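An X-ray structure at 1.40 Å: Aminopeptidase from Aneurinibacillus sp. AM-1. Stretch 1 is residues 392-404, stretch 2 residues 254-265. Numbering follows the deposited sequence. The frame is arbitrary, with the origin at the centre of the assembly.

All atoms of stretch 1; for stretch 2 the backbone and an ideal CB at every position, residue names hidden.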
ATOM      1  N   VAL A 392      -1.456  15.586  27.533  1.00 10.14           N
ATOM      2  CA  VAL A 392      -1.032  14.447  26.708  1.00  9.79           C
ATOM      3  C   VAL A 392       0.309  13.937  27.304  1.00  9.95           C
ATOM      4  O   VAL A 392       0.511  12.751  27.387  1.00 10.49           O
ATOM      5  CB  VAL A 392      -1.011  14.816  25.238  1.00 11.14           C
ATOM      6  CG1 VAL A 392      -0.327  13.681  24.398  1.00 11.36           C
ATOM      7  CG2 VAL A 392      -2.409  14.968  24.757  1.00 12.69           C
ATOM      8  N   GLY A 393       1.186  14.868  27.610  1.00 10.40           N
ATOM      9  CA  GLY A 393       2.470  14.365  28.141  1.00 10.22           C
ATOM     10  C   GLY A 393       2.296  13.644  29.465  1.00 10.40           C
ATOM     11  O   GLY A 393       3.002  12.650  29.695  1.00 11.19           O
ATOM     12  N   SER A 394       1.461  14.189  30.373  1.00 10.25           N
ATOM     13  CA  SER A 394       1.210  13.458  31.657  1.00 10.62           C
ATOM     14  C   SER A 394       0.499  12.145  31.478  1.00 11.64           C
ATOM     15  O   SER A 394       0.812  11.206  32.222  1.00 13.38           O
ATOM     16  CB  SER A 394       0.393  14.329  32.615  1.00 12.71           C
ATOM     17  OG  SER A 394       1.229  15.503  32.882  1.00 13.60           O
ATOM     18  N   ALA A 395      -0.401  12.071  30.459  1.00 10.70           N
ATOM     19  CA  ALA A 395      -1.084  10.799  30.145  1.00 10.52           C
ATOM     20  C   ALA A 395      -0.056   9.783  29.658  1.00 10.97           C
ATOM     21  O   ALA A 395      -0.063   8.635  30.151  1.00 10.40           O
ATOM     22  CB  ALA A 395      -2.181  10.965  29.071  1.00 11.91           C
ATOM     23  N   VAL A 396       0.830  10.222  28.759  1.00  9.28           N
ATOM     24  CA  VAL A 396       1.840   9.312  28.260  1.00  8.99           C
ATOM     25  C   VAL A 396       2.804   8.902  29.420  1.00 10.18           C
ATOM     26  O   VAL A 396       3.128   7.732  29.579  1.00 11.59           O
ATOM     27  CB  VAL A 396       2.613   9.929  27.136  1.00 11.64           C
ATOM     28  CG1 VAL A 396       3.939   9.125  26.789  1.00 11.23           C
ATOM     29  CG2 VAL A 396       1.699  10.061  25.857  1.00 10.56           C
ATOM     30  N   TYR A 397       3.192   9.903  30.217  1.00 10.62           N
ATOM     31  CA  TYR A 397       4.179   9.558  31.261  1.00 13.24           C
ATOM     32  C   TYR A 397       3.572   8.748  32.352  1.00 12.90           C
ATOM     33  O   TYR A 397       4.290   8.024  33.076  1.00 13.19           O
ATOM     34  CB  TYR A 397       4.659  10.884  31.834  1.00 13.61           C
ATOM     35  CG  TYR A 397       5.817  10.764  32.790  1.00 16.35           C
ATOM     36  CD1 TYR A 397       7.028  10.250  32.340  1.00 15.21           C
ATOM     37  CD2 TYR A 397       5.700  11.229  34.057  1.00 15.99           C
ATOM     38  CE1 TYR A 397       8.191  10.212  33.205  1.00 16.49           C
ATOM     39  CE2 TYR A 397       6.833  11.160  34.933  1.00 16.45           C
ATOM     40  CZ  TYR A 397       8.018  10.645  34.509  1.00 17.36           C
ATOM     41  OH  TYR A 397       9.129  10.593  35.442  1.00 17.80           O
ATOM     42  N   GLN A 398       2.241   8.809  32.549  1.00 11.22           N
ATOM     43  CA  GLN A 398       1.639   7.926  33.540  1.00 12.76           C
ATOM     44  C   GLN A 398       2.018   6.447  33.213  1.00 12.86           C
ATOM     45  O   GLN A 398       2.236   5.630  34.103  1.00 14.80           O
ATOM     46  CB  GLN A 398       0.128   8.038  33.539  1.00 11.23           C
ATOM     47  CG  GLN A 398      -0.626   7.125  34.596  1.00 12.55           C
ATOM     48  CD  GLN A 398      -1.990   7.633  34.947  1.00 12.20           C
ATOM     49  OE1 GLN A 398      -2.319   8.825  34.718  1.00 14.51           O
ATOM     50  NE2 GLN A 398      -2.839   6.744  35.472  1.00 19.52           N
ATOM     51  N   ALA A 399       2.077   6.108  31.914  1.00 13.21           N
ATOM     52  CA  ALA A 399       2.540   4.744  31.520  1.00 12.80           C
ATOM     53  C   ALA A 399       4.054   4.751  31.351  1.00 11.81           C
ATOM     54  O   ALA A 399       4.731   3.764  31.850  1.00 13.60           O
ATOM     55  CB  ALA A 399       1.836   4.329  30.150  1.00 11.47           C
ATOM     56  N   ALA A 400       4.705   5.777  30.786  1.00 11.23           N
ATOM     57  CA  ALA A 400       6.098   5.627  30.392  1.00 12.61           C
ATOM     58  C   ALA A 400       7.036   5.790  31.586  1.00 12.97           C
ATOM     59  O   ALA A 400       8.232   5.409  31.499  1.00 14.37           O
ATOM     60  CB  ALA A 400       6.517   6.608  29.315  1.00 14.32           C
ATOM     61  N   ARG A 401       6.569   6.448  32.670  1.00 12.85           N
ATOM     62  CA  ARG A 401       7.527   6.585  33.869  1.00 15.10           C
ATOM     63  C   ARG A 401       7.900   5.206  34.398  1.00 15.19           C
ATOM     64  O   ARG A 401       7.189   4.241  34.345  1.00 15.40           O
ATOM     65  CB  ARG A 401       6.856   7.430  34.947  1.00 15.80           C
ATOM     66  CG  ARG A 401       5.671   6.710  35.631  1.00 18.63           C
ATOM     67  CD  ARG A 401       4.965   7.924  36.355  1.00 29.80           C
ATOM     68  NE  ARG A 401       4.675   7.577  37.720  1.00 39.92           N
ATOM     69  CZ  ARG A 401       3.482   7.212  38.157  1.00 43.56           C
ATOM     70  NH1 ARG A 401       2.446   7.166  37.321  1.00 50.35           N
ATOM     71  NH2 ARG A 401       3.314   6.897  39.427  1.00 40.76           N
ATOM     72  N   PRO A 402       9.069   5.075  35.043  1.00 17.96           N
ATOM     73  CA  PRO A 402       9.420   3.747  35.495  1.00 19.48           C
ATOM     74  C   PRO A 402       8.404   3.244  36.550  1.00 19.21           C
ATOM     75  O   PRO A 402       7.992   3.998  37.457  1.00 21.00           O
ATOM     76  CB  PRO A 402      10.799   3.982  36.111  1.00 21.28           C
ATOM     77  CG  PRO A 402      11.366   5.255  35.393  1.00 19.29           C
ATOM     78  CD  PRO A 402      10.124   6.095  35.171  1.00 17.96           C
ATOM     79  N   GLY A 403       8.092   1.975  36.469  1.00 20.59           N
ATOM     80  CA  GLY A 403       7.199   1.286  37.355  1.00 20.27           C
ATOM     81  C   GLY A 403       5.932   0.812  36.657  1.00 20.47           C
ATOM     82  O   GLY A 403       5.652   1.199  35.509  1.00 16.53           O
ATOM     83  N   GLU A 404       5.195  -0.097  37.272  1.00 20.95           N
ATOM     84  CA  GLU A 404       3.982  -0.668  36.689  1.00 19.87           C
ATOM     85  C   GLU A 404       2.876   0.371  36.440  1.00 18.07           C
ATOM     86  O   GLU A 404       2.605   1.176  37.303  1.00 20.93           O
ATOM     87  CB  GLU A 404       3.450  -1.848  37.595  1.00 22.44           C
ATOM     88  CG  GLU A 404       2.059  -2.339  37.217  1.00 28.76           C
ATOM     89  CD  GLU A 404       1.409  -3.337  38.220  1.00 42.49           C
ATOM     90  OE1 GLU A 404       1.292  -3.031  39.443  1.00 47.70           O
ATOM     91  OE2 GLU A 404       0.956  -4.408  37.746  1.00 43.99           O
ATOM     92  N   UNK A 254      10.705  17.032  25.945  1.00 11.76           N
ATOM     93  CA  UNK A 254      10.470  16.779  27.407  1.00 11.26           C
ATOM     94  C   UNK A 254      10.861  15.376  27.804  1.00 14.27           C
ATOM     95  O   UNK A 254      11.549  15.186  28.835  1.00 14.33           O
ATOM     96  CB  UNK A 254       9.001  17.004  27.770  1.00 11.26           C
ATOM     97  N   UNK A 255      10.436  14.347  27.036  1.00 12.40           N
ATOM     98  CA  UNK A 255      10.662  12.989  27.447  1.00 12.25           C
ATOM     99  C   UNK A 255      12.156  12.690  27.313  1.00 12.88           C
ATOM    100  O   UNK A 255      12.648  11.768  28.028  1.00 15.17           O
ATOM    101  CB  UNK A 255       9.817  12.017  26.621  1.00 12.25           C
ATOM    102  N   UNK A 256      12.902  13.475  26.565  1.00 13.04           N
ATOM    103  CA  UNK A 256      14.365  13.184  26.442  1.00 14.76           C
ATOM    104  C   UNK A 256      15.060  13.457  27.782  1.00 15.89           C
ATOM    105  O   UNK A 256      16.200  12.963  28.009  1.00 19.87           O
ATOM    106  CB  UNK A 256      15.003  14.031  25.339  1.00 14.76           C
ATOM    107  N   UNK A 257      14.442  14.243  28.643  1.00 15.62           N
ATOM    108  CA  UNK A 257      14.980  14.538  29.988  1.00 14.92           C
ATOM    109  C   UNK A 257      14.672  13.529  31.057  1.00 17.20           C
ATOM    110  O   UNK A 257      15.053  13.735  32.217  1.00 18.17           O
ATOM    111  CB  UNK A 257      14.452  15.894  30.460  1.00 14.92           C
ATOM    112  N   UNK A 258      13.905  12.488  30.756  1.00 14.54           N
ATOM    113  CA  UNK A 258      13.339  11.561  31.715  1.00 15.59           C
ATOM    114  C   UNK A 258      13.604  10.066  31.429  1.00 17.58           C
ATOM    115  O   UNK A 258      13.739   9.657  30.291  1.00 17.68           O
ATOM    116  CB  UNK A 258      11.829  11.798  31.781  1.00 15.59           C
ATOM    117  N   UNK A 259      13.765   9.268  32.472  1.00 17.14           N
ATOM    118  CA  UNK A 259      13.854   7.844  32.334  1.00 16.87           C
ATOM    119  C   UNK A 259      12.486   7.319  32.007  1.00 16.11           C
ATOM    120  O   UNK A 259      11.433   7.831  32.490  1.00 17.14           O
ATOM    121  CB  UNK A 259      14.416   7.190  33.598  1.00 16.87           C
ATOM    122  N   UNK A 260      12.455   6.312  31.114  1.00 14.31           N
ATOM    123  CA  UNK A 260      11.207   5.697  30.696  1.00 15.02           C
ATOM    124  C   UNK A 260      11.318   4.199  30.633  1.00 14.02           C
ATOM    125  O   UNK A 260      12.395   3.651  30.287  1.00 16.56           O
ATOM    126  CB  UNK A 260      10.771   6.242  29.334  1.00 15.02           C
ATOM    127  N   UNK A 261      10.214   3.493  30.873  1.00 12.42           N
ATOM    128  CA  UNK A 261      10.201   2.055  30.791  1.00 13.61           C
ATOM    129  C   UNK A 261       9.431   1.526  29.609  1.00 15.00           C
ATOM    130  O   UNK A 261       9.182   0.346  29.486  1.00 15.04           O
ATOM    131  CB  UNK A 261       9.620   1.471  32.080  1.00 13.61           C
ATOM    132  N   UNK A 262       9.009   2.487  28.808  1.00 13.90           N
ATOM    133  CA  UNK A 262       8.100   2.198  27.676  1.00 14.26           C
ATOM    134  C   UNK A 262       8.677   2.921  26.454  1.00 14.42           C
ATOM    135  O   UNK A 262       9.042   4.114  26.518  1.00 18.05           O
ATOM    136  CB  UNK A 262       6.666   2.647  27.964  1.00 14.26           C
ATOM    137  N   UNK A 263       8.715   2.196  25.310  1.00 13.05           N
ATOM    138  CA  UNK A 263       9.252   2.730  24.077  1.00 11.64           C
ATOM    139  C   UNK A 263       8.265   3.809  23.578  1.00 10.79           C
ATOM    140  O   UNK A 263       7.057   3.530  23.559  1.00 12.74           O
ATOM    141  CB  UNK A 263       9.463   1.625  23.040  1.00 11.64           C
ATOM    142  N   UNK A 264       8.801   4.981  23.225  1.00 10.48           N
ATOM    143  CA  UNK A 264       7.906   6.059  22.726  1.00  8.91           C
ATOM    144  C   UNK A 264       8.316   6.347  21.316  1.00 12.77           C
ATOM    145  O   UNK A 264       9.510   6.509  21.007  1.00 12.72           O
ATOM    146  CB  UNK A 264       7.975   7.325  23.582  1.00  8.91           C
ATOM    147  N   UNK A 265       7.328   6.402  20.424  1.00  9.63           N
ATOM    148  CA  UNK A 265       7.594   6.765  19.031  1.00  9.80           C
ATOM    149  C   UNK A 265       6.864   8.044  18.772  1.00 11.68           C
ATOM    150  O   UNK A 265       5.592   8.039  18.813  1.00 11.30           O
ATOM    151  CB  UNK A 265       7.166   5.672  18.050  1.00  9.80           C
TER

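Position 254 lies in a helix, and its ideal CB has nothing of stretch 1 within 5.5 Å. It is Val 254, which makes no contact.

At 255 the bond points sideways and its CB is equally isolated, but the helix surface formed by Gly 393, Val 396 and Tyr 397 lies beyond. A long apolar chain could reach it; a short one could not. Met 255 does: its CE lies 3.5 Å from Gly 393 O and 3.8 Å from Val 396 CG1. Its SD sits 5.4 Å from the centroid of the Tyr 397 ring, oblique to it.

Positions 256 and 257 are out of reach, leaving the choice open; they are Ser 256 and Lys 257.

At 258, with extended angles (-128/146), CB points toward stretch 1, 4.2 Å from Tyr 397 CE1. An apolar chain of moderate size would suit. Leu 258 places CD1 4.0 Å from that CE1.

At 259 the ideal CB is 4.0 Å from Pro 402 CG, and the bond points sideways. Many chains would fit, including long ones with an apolar stem. Lys 259 keeps its CB beside the proline while its end leads away. Its carbonyl O accepts from a water, 2.6 Å away, that also hydrogen-bonds Tyr 397 OH.

At 260 the ideal CB stands 3.4 Å from Ala 400 O, and Ala 400 CB offers a small apolar surface. A compact or branched chain is plausible: Thr 260 sets CG2 4.0 Å from Ala 400 CB.

At 261 the backbone N donates to Ala 400 O (2.8 Å, 159°), a bond that needs a backbone N-H and so excludes proline but otherwise says little about the side chain. CB points sideways, near a cluster of carbonyls that would favour a donor, but Gly 403 N offers a donor, which calls for an acceptor. Asparagine, aspartate or serine might be considered. Asp 261 takes a weak hydrogen bond on OD2 from Gly 403 N (3.0 Å, 127°), although OD2 also lies 2.9 Å from Gly 403 O, a pair of acceptors with no bond between them.

At 262 CB points toward stretch 1, 3.9 Å from Ala 400 CA, so a small or beta-branched chain suits. Thr 262 turns OG1 to donate to OD1 of Asp 261 at 2.7 Å.

Position 263 points away, permitting polar chains; Glu 263 has no contact with stretch 1.

At 264 CB points toward stretch 1, 5.5 Å from Val 396 CG1, leaving room for an apolar chain. Leu 264 fills it, CD2 lying 3.7 Å from that CG1.

Position 265 is out of reach; it is Arg 265.

Stretch 2 254-265: VMSKLKTDTELR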
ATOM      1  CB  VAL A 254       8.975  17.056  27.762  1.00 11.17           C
ATOM      2  CG1 VAL A 254       8.640  16.512  29.195  1.00 14.15           C
ATOM      3  CG2 VAL A 254       8.758  18.567  27.722  1.00 13.63           C
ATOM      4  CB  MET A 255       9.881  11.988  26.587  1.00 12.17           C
ATOM      5  CG  MET A 255       8.408  12.242  26.785  1.00 12.74           C
ATOM      6  SD  MET A 255       7.916  11.727  28.471  1.00 19.02           S
ATOM      7  CE  MET A 255       6.134  11.924  28.208  1.00 25.42           C
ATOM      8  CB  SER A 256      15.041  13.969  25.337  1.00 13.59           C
ATOM      9  OG  SER A 256      15.237  15.328  25.653  1.00 16.30           O
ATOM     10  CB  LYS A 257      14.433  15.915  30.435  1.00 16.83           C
ATOM     11  CG  LYS A 257      14.466  17.084  29.448  1.00 18.37           C
ATOM     12  CD  LYS A 257      15.851  17.338  28.855  1.00 21.23           C
ATOM     13  CE  LYS A 257      15.858  18.552  27.980  1.00 26.15           C
ATOM     14  NZ  LYS A 257      17.219  18.796  27.370  1.00 29.32           N
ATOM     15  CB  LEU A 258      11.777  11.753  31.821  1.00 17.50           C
ATOM     16  CG  LEU A 258      11.408  13.197  32.094  1.00 14.70           C
ATOM     17  CD1 LEU A 258       9.948  13.526  31.793  1.00 18.38           C
ATOM     18  CD2 LEU A 258      11.706  13.601  33.542  1.00 19.99           C
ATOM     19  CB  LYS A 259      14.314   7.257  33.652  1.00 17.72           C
ATOM     20  CG  LYS A 259      15.660   7.770  34.101  1.00 20.33           C
ATOM     21  CD  LYS A 259      16.818   7.512  33.127  1.00 23.15           C
ATOM     22  CE  LYS A 259      17.462   6.136  33.241  1.00 30.72           C
ATOM     23  NZ  LYS A 259      18.433   5.922  32.071  1.00 31.23           N
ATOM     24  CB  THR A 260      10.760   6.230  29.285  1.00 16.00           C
ATOM     25  OG1 THR A 260      11.851   6.019  28.353  1.00 19.81           O
ATOM     26  CG2 THR A 260      10.346   7.752  29.378  1.00 16.25           C
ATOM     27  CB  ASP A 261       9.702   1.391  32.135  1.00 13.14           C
ATOM     28  CG  ASP A 261       8.220   1.645  32.441  1.00 15.88           C
ATOM     29  OD1 ASP A 261       7.482   2.285  31.592  1.00 13.51           O
ATOM     30  OD2 ASP A 261       7.768   1.233  33.543  1.00 16.45           O
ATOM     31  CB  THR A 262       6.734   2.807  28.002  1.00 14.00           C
ATOM     32  OG1 THR A 262       6.207   2.167  29.194  1.00 14.33           O
ATOM     33  CG2 THR A 262       5.686   2.621  26.890  1.00 15.73           C
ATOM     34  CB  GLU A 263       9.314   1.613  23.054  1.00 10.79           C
ATOM     35  CG  GLU A 263       9.775   2.178  21.689  1.00 11.00           C
ATOM     36  CD  GLU A 263      10.133   0.997  20.754  1.00 15.88           C
ATOM     37  OE1 GLU A 263      10.662  -0.096  21.191  1.00 17.51           O
ATOM     38  OE2 GLU A 263       9.979   1.175  19.535  1.00 14.87           O
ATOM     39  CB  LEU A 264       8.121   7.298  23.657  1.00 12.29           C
ATOM     40  CG  LEU A 264       7.757   7.118  25.091  1.00 12.18           C
ATOM     41  CD1 LEU A 264       7.973   8.409  25.872  1.00 17.65           C
ATOM     42  CD2 LEU A 264       6.371   6.730  25.259  1.00 14.95           C
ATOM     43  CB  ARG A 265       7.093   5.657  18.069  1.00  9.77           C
ATOM     44  CG  ARG A 265       7.782   4.268  18.374  1.00 10.15           C
ATOM     45  CD  ARG A 265       7.345   3.236  17.394  1.00 11.13           C
ATOM     46  NE  ARG A 265       8.071   2.014  17.721  1.00 13.73           N
ATOM     47  CZ  ARG A 265       7.955   0.937  16.960  1.00 16.16           C
ATOM     48  NH1 ARG A 265       7.236   0.876  15.812  1.00 13.95           N
ATOM     49  NH2 ARG A 265       8.650  -0.089  17.330  1.00 11.16           N
TER
HETATM   50  O   HOH W   1      11.215   9.248  34.715  1.00 19.32           O
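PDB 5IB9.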